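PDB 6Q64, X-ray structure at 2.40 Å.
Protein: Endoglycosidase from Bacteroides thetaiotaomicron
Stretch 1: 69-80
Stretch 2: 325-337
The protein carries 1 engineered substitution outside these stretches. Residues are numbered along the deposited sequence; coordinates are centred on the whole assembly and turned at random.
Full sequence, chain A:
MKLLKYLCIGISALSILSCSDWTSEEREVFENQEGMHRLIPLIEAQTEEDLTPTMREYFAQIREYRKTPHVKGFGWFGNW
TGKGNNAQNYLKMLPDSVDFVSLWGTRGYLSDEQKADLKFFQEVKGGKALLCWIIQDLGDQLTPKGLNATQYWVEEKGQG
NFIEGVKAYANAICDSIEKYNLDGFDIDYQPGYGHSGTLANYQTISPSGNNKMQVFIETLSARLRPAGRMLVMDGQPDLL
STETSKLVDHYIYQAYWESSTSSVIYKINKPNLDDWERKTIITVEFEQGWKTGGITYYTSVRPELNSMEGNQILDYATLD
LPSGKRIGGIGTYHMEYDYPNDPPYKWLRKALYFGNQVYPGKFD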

# COMPACT_ATOMS: atom_id res chain seq x y z
N PRO A 69 -5.82 -16.52 -0.33
CA PRO A 69 -4.86 -15.96 0.60
C PRO A 69 -3.45 -16.41 0.19
O PRO A 69 -3.21 -17.58 -0.06
CB PRO A 69 -5.40 -16.54 1.91
CG PRO A 69 -5.81 -17.96 1.53
CD PRO A 69 -6.17 -17.91 0.06
N HIS A 70 -2.56 -15.44 0.10
CA HIS A 70 -1.26 -15.54 -0.61
C HIS A 70 -0.37 -14.41 -0.10
O HIS A 70 -0.89 -13.56 0.60
CB HIS A 70 -1.47 -15.48 -2.13
CG HIS A 70 -1.98 -14.18 -2.64
ND1 HIS A 70 -3.34 -13.91 -2.70
CD2 HIS A 70 -1.33 -13.11 -3.14
CE1 HIS A 70 -3.51 -12.67 -3.15
NE2 HIS A 70 -2.28 -12.17 -3.47
N VAL A 71 0.92 -14.43 -0.43
CA VAL A 71 1.78 -13.24 -0.17
C VAL A 71 1.37 -12.17 -1.18
O VAL A 71 1.71 -12.32 -2.34
CB VAL A 71 3.25 -13.57 -0.32
CG1 VAL A 71 4.07 -12.33 -0.09
CG2 VAL A 71 3.67 -14.69 0.59
N LYS A 72 0.61 -11.17 -0.74
CA LYS A 72 0.19 -10.02 -1.56
C LYS A 72 1.43 -9.30 -2.05
O LYS A 72 2.48 -9.37 -1.38
CB LYS A 72 -0.72 -9.09 -0.77
CG LYS A 72 -2.15 -9.61 -0.70
CD LYS A 72 -3.09 -8.68 0.03
CE LYS A 72 -4.43 -9.37 0.24
NZ LYS A 72 -5.45 -8.39 0.66
N GLY A 73 1.31 -8.69 -3.23
CA GLY A 73 2.36 -7.84 -3.81
C GLY A 73 1.85 -6.43 -3.82
O GLY A 73 0.70 -6.25 -4.23
N PHE A 74 2.67 -5.50 -3.35
CA PHE A 74 2.32 -4.09 -3.15
C PHE A 74 3.50 -3.22 -3.58
O PHE A 74 4.64 -3.71 -3.75
CB PHE A 74 1.92 -3.91 -1.68
CG PHE A 74 1.99 -2.49 -1.16
CD1 PHE A 74 0.91 -1.64 -1.28
CD2 PHE A 74 3.15 -2.01 -0.56
CE1 PHE A 74 0.99 -0.33 -0.84
CE2 PHE A 74 3.22 -0.71 -0.13
CZ PHE A 74 2.15 0.13 -0.28
N GLY A 75 3.27 -1.92 -3.74
CA GLY A 75 4.37 -0.95 -3.78
C GLY A 75 3.85 0.47 -3.80
O GLY A 75 2.62 0.71 -4.06
N TRP A 76 4.81 1.40 -3.71
CA TRP A 76 4.59 2.84 -3.94
C TRP A 76 5.00 3.15 -5.38
O TRP A 76 6.22 3.25 -5.62
CB TRP A 76 5.36 3.65 -2.90
CG TRP A 76 4.69 3.59 -1.56
CD1 TRP A 76 3.52 4.19 -1.21
CD2 TRP A 76 5.11 2.81 -0.43
NE1 TRP A 76 3.19 3.84 0.07
CE2 TRP A 76 4.15 3.01 0.58
CE3 TRP A 76 6.22 2.00 -0.16
CZ2 TRP A 76 4.26 2.43 1.84
CZ3 TRP A 76 6.33 1.41 1.08
CH2 TRP A 76 5.36 1.62 2.06
N PHE A 77 4.00 3.30 -6.25
CA PHE A 77 4.12 3.58 -7.71
C PHE A 77 4.22 5.08 -8.00
O PHE A 77 3.21 5.83 -7.89
CB PHE A 77 2.90 2.99 -8.42
CG PHE A 77 3.02 2.90 -9.92
CD1 PHE A 77 4.13 2.35 -10.52
CD2 PHE A 77 1.99 3.33 -10.74
CE1 PHE A 77 4.22 2.24 -11.90
CE2 PHE A 77 2.08 3.22 -12.12
CZ PHE A 77 3.19 2.69 -12.69
N GLY A 78 5.42 5.52 -8.39
CA GLY A 78 5.68 6.91 -8.82
C GLY A 78 5.68 7.05 -10.34
O GLY A 78 5.92 6.04 -11.01
N ASN A 79 5.43 8.28 -10.83
CA ASN A 79 5.43 8.71 -12.26
C ASN A 79 4.30 7.97 -12.98
O ASN A 79 4.55 7.41 -14.08
CB ASN A 79 6.76 8.44 -12.99
CG ASN A 79 8.00 8.93 -12.26
OD1 ASN A 79 8.62 8.20 -11.47
ND2 ASN A 79 8.40 10.16 -12.57
N TRP A 80 3.12 7.93 -12.38
CA TRP A 80 1.97 7.23 -13.00
C TRP A 80 1.27 8.14 -14.02
O TRP A 80 0.56 9.07 -13.57
CB TRP A 80 1.00 6.73 -11.94
CG TRP A 80 -0.26 6.21 -12.57
CD1 TRP A 80 -0.34 5.37 -13.64
CD2 TRP A 80 -1.61 6.55 -12.21
NE1 TRP A 80 -1.65 5.12 -13.95
CE2 TRP A 80 -2.45 5.82 -13.09
CE3 TRP A 80 -2.19 7.37 -11.23
CZ2 TRP A 80 -3.84 5.89 -13.00
CZ3 TRP A 80 -3.56 7.42 -11.14
CH2 TRP A 80 -4.37 6.69 -12.02
N LYS A 325 2.91 -18.67 10.69
CA LYS A 325 2.14 -18.04 9.60
C LYS A 325 3.08 -17.23 8.71
O LYS A 325 4.16 -16.79 9.15
CB LYS A 325 1.09 -17.09 10.17
CG LYS A 325 -0.18 -17.81 10.55
CD LYS A 325 -1.12 -16.94 11.31
CE LYS A 325 -2.30 -17.70 11.84
NZ LYS A 325 -2.98 -16.90 12.89
N ARG A 326 2.62 -17.03 7.48
CA ARG A 326 3.42 -16.40 6.42
C ARG A 326 3.01 -14.94 6.44
O ARG A 326 1.79 -14.65 6.63
CB ARG A 326 3.23 -17.16 5.10
CG ARG A 326 3.69 -16.44 3.84
CD ARG A 326 5.18 -16.12 3.85
NE ARG A 326 6.04 -17.27 4.07
CZ ARG A 326 6.26 -18.27 3.21
NH1 ARG A 326 5.69 -18.30 2.01
NH2 ARG A 326 7.09 -19.23 3.53
N ILE A 327 3.99 -14.06 6.33
CA ILE A 327 3.78 -12.60 6.22
C ILE A 327 2.67 -12.41 5.21
O ILE A 327 2.54 -13.25 4.36
CB ILE A 327 5.06 -11.89 5.77
CG1 ILE A 327 4.98 -10.39 6.01
CG2 ILE A 327 5.37 -12.21 4.31
CD1 ILE A 327 4.95 -9.98 7.44
N GLY A 328 1.94 -11.32 5.31
CA GLY A 328 0.76 -11.05 4.48
C GLY A 328 1.14 -10.55 3.11
O GLY A 328 0.31 -10.72 2.20
N GLY A 329 2.30 -9.89 3.00
CA GLY A 329 2.81 -9.42 1.72
C GLY A 329 4.12 -8.66 1.79
O GLY A 329 4.62 -8.36 2.88
N ILE A 330 4.66 -8.35 0.62
CA ILE A 330 5.88 -7.52 0.44
C ILE A 330 5.58 -6.44 -0.59
O ILE A 330 4.60 -6.60 -1.35
CB ILE A 330 7.06 -8.39 -0.00
CG1 ILE A 330 6.76 -9.06 -1.34
CG2 ILE A 330 7.40 -9.43 1.06
CD1 ILE A 330 7.86 -8.84 -2.31
N GLY A 331 6.40 -5.40 -0.59
CA GLY A 331 6.34 -4.28 -1.53
C GLY A 331 7.67 -3.55 -1.65
O GLY A 331 8.61 -3.81 -0.89
N THR A 332 7.74 -2.62 -2.59
CA THR A 332 8.95 -1.84 -2.90
C THR A 332 8.54 -0.38 -2.93
O THR A 332 7.42 -0.09 -3.37
CB THR A 332 9.48 -2.33 -4.23
OG1 THR A 332 8.29 -2.32 -5.02
CG2 THR A 332 10.11 -3.71 -4.18
N TYR A 333 9.39 0.47 -2.38
CA TYR A 333 9.27 1.95 -2.45
C TYR A 333 9.88 2.38 -3.78
O TYR A 333 11.05 2.02 -4.04
CB TYR A 333 9.95 2.59 -1.24
CG TYR A 333 10.00 4.09 -1.23
CD1 TYR A 333 8.86 4.85 -1.12
CD2 TYR A 333 11.22 4.74 -1.33
CE1 TYR A 333 8.92 6.24 -1.11
CE2 TYR A 333 11.31 6.12 -1.29
CZ TYR A 333 10.15 6.88 -1.18
OH TYR A 333 10.27 8.24 -1.17
N HIS A 334 9.10 3.11 -4.59
CA HIS A 334 9.44 3.46 -5.99
C HIS A 334 9.65 2.14 -6.73
O HIS A 334 10.75 1.82 -7.16
CB HIS A 334 10.63 4.45 -6.02
CG HIS A 334 10.22 5.89 -5.91
ND1 HIS A 334 10.72 6.72 -4.92
CD2 HIS A 334 9.40 6.65 -6.66
CE1 HIS A 334 10.20 7.92 -5.05
NE2 HIS A 334 9.38 7.90 -6.11
N MSE A 335 8.56 1.36 -6.77
CA MSE A 335 8.54 0.02 -7.36
C MSE A 335 9.00 0.05 -8.82
O MSE A 335 9.63 -0.90 -9.27
CB MSE A 335 7.14 -0.60 -7.26
CG MSE A 335 6.02 0.36 -7.44
SE MSE A 335 4.29 -0.53 -7.47
CE MSE A 335 4.48 -2.46 -7.49
N GLU A 336 8.70 1.16 -9.51
CA GLU A 336 8.98 1.31 -10.94
C GLU A 336 10.48 1.36 -11.26
O GLU A 336 10.81 1.10 -12.41
CB GLU A 336 8.27 2.54 -11.51
CG GLU A 336 8.85 3.87 -11.05
CD GLU A 336 8.24 4.47 -9.79
OE1 GLU A 336 8.43 5.71 -9.56
OE2 GLU A 336 7.60 3.70 -9.03
N TYR A 337 11.37 1.60 -10.29
CA TYR A 337 12.85 1.59 -10.50
C TYR A 337 13.35 0.16 -10.75
O TYR A 337 14.55 0.01 -11.01
CB TYR A 337 13.58 2.22 -9.31
CG TYR A 337 13.49 3.73 -9.23
CD1 TYR A 337 12.27 4.37 -9.32
CD2 TYR A 337 14.62 4.52 -9.08
CE1 TYR A 337 12.15 5.74 -9.21
CE2 TYR A 337 14.53 5.90 -8.99
CZ TYR A 337 13.29 6.51 -9.05
OH TYR A 337 13.14 7.86 -8.96

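The two stretches lie far apart in the sequence but meet as neighbouring parallel β-strands, their directions differing by 20°. As in any parallel pair, each bonded residue on one strand reaches two residues on the other. Lys-72 N donates to Gly-328 O (3.0 Å), and Lys-72 O accepts from Ile-330 N (3.1 Å). The ladder continues with Phe-74 N to Ile-330 O (3.0 Å) and Trp-76 N to Thr-332 O (3.0 Å); between them the bond from Thr-332 N to Phe-74 O is weak, at 3.5 Å.

The relief of this surface is set largely by glycines. Gly-331 sits beside Phe-74, its CA at the edge of the phenyl ring, and a β-carbon here would lie about 2.5 Å from Phe-74 CD2. The absent side chain is therefore the hollow into which the ring's edge fits. Gly-329, opposite Lys-72, is similarly constrained, since a β-carbon would come within 2.7 Å of Lys-72 O. The aliphatic start of Lys-72 stays near the strand, while the end of its side chain leads away. On the same side of the sheet, Trp-76 brings its broad indole against Tyr-333: Trp-76 CE3 lies 3.9 Å from Tyr-333 CB, and Tyr-333 CA is at the indole's edge. The indole meets Tyr-333 with its edge, so the long rim of the ring lies against both the CA and the CB of that residue.

Before the strand proper, Val-71 is a compact, branched bump. Its CG2 packs 3.7 Å from Arg-326 CG, the aliphatic part of a side chain whose guanidinium is hydrogen-bonded elsewhere in the structure, while its CG1 rests 3.7 Å from Gly-329 CA.

Selenomethionine Met-335 supplies the complementary bump from the second stretch. Its SE lies 3.7 Å from Gly-75 CA, and a β-carbon on Gly-75 would clash both with that selenium and with Thr-332 O. The long, unbranched side chain thus occupies space that glycine leaves free. The same SE reaches Phe-77 CB at 3.9 Å, while Met-335 N donates to Trp-76 O (3.2 Å), tying the start of the 3-10 segment to the first stretch.

At the far end, Glu-336 brings its carboxylate to Gly-78, whose N donates to Glu-336 OE2 at 2.9 Å. Glycine suits this site sterically: a β-carbon would come within 2.5 Å of Glu-336 OE1 and 3.0 Å of His-334 CD2. The bare backbone lets the acid approach closely, and the carboxylate gives the buried amide of Gly-78 an acceptor.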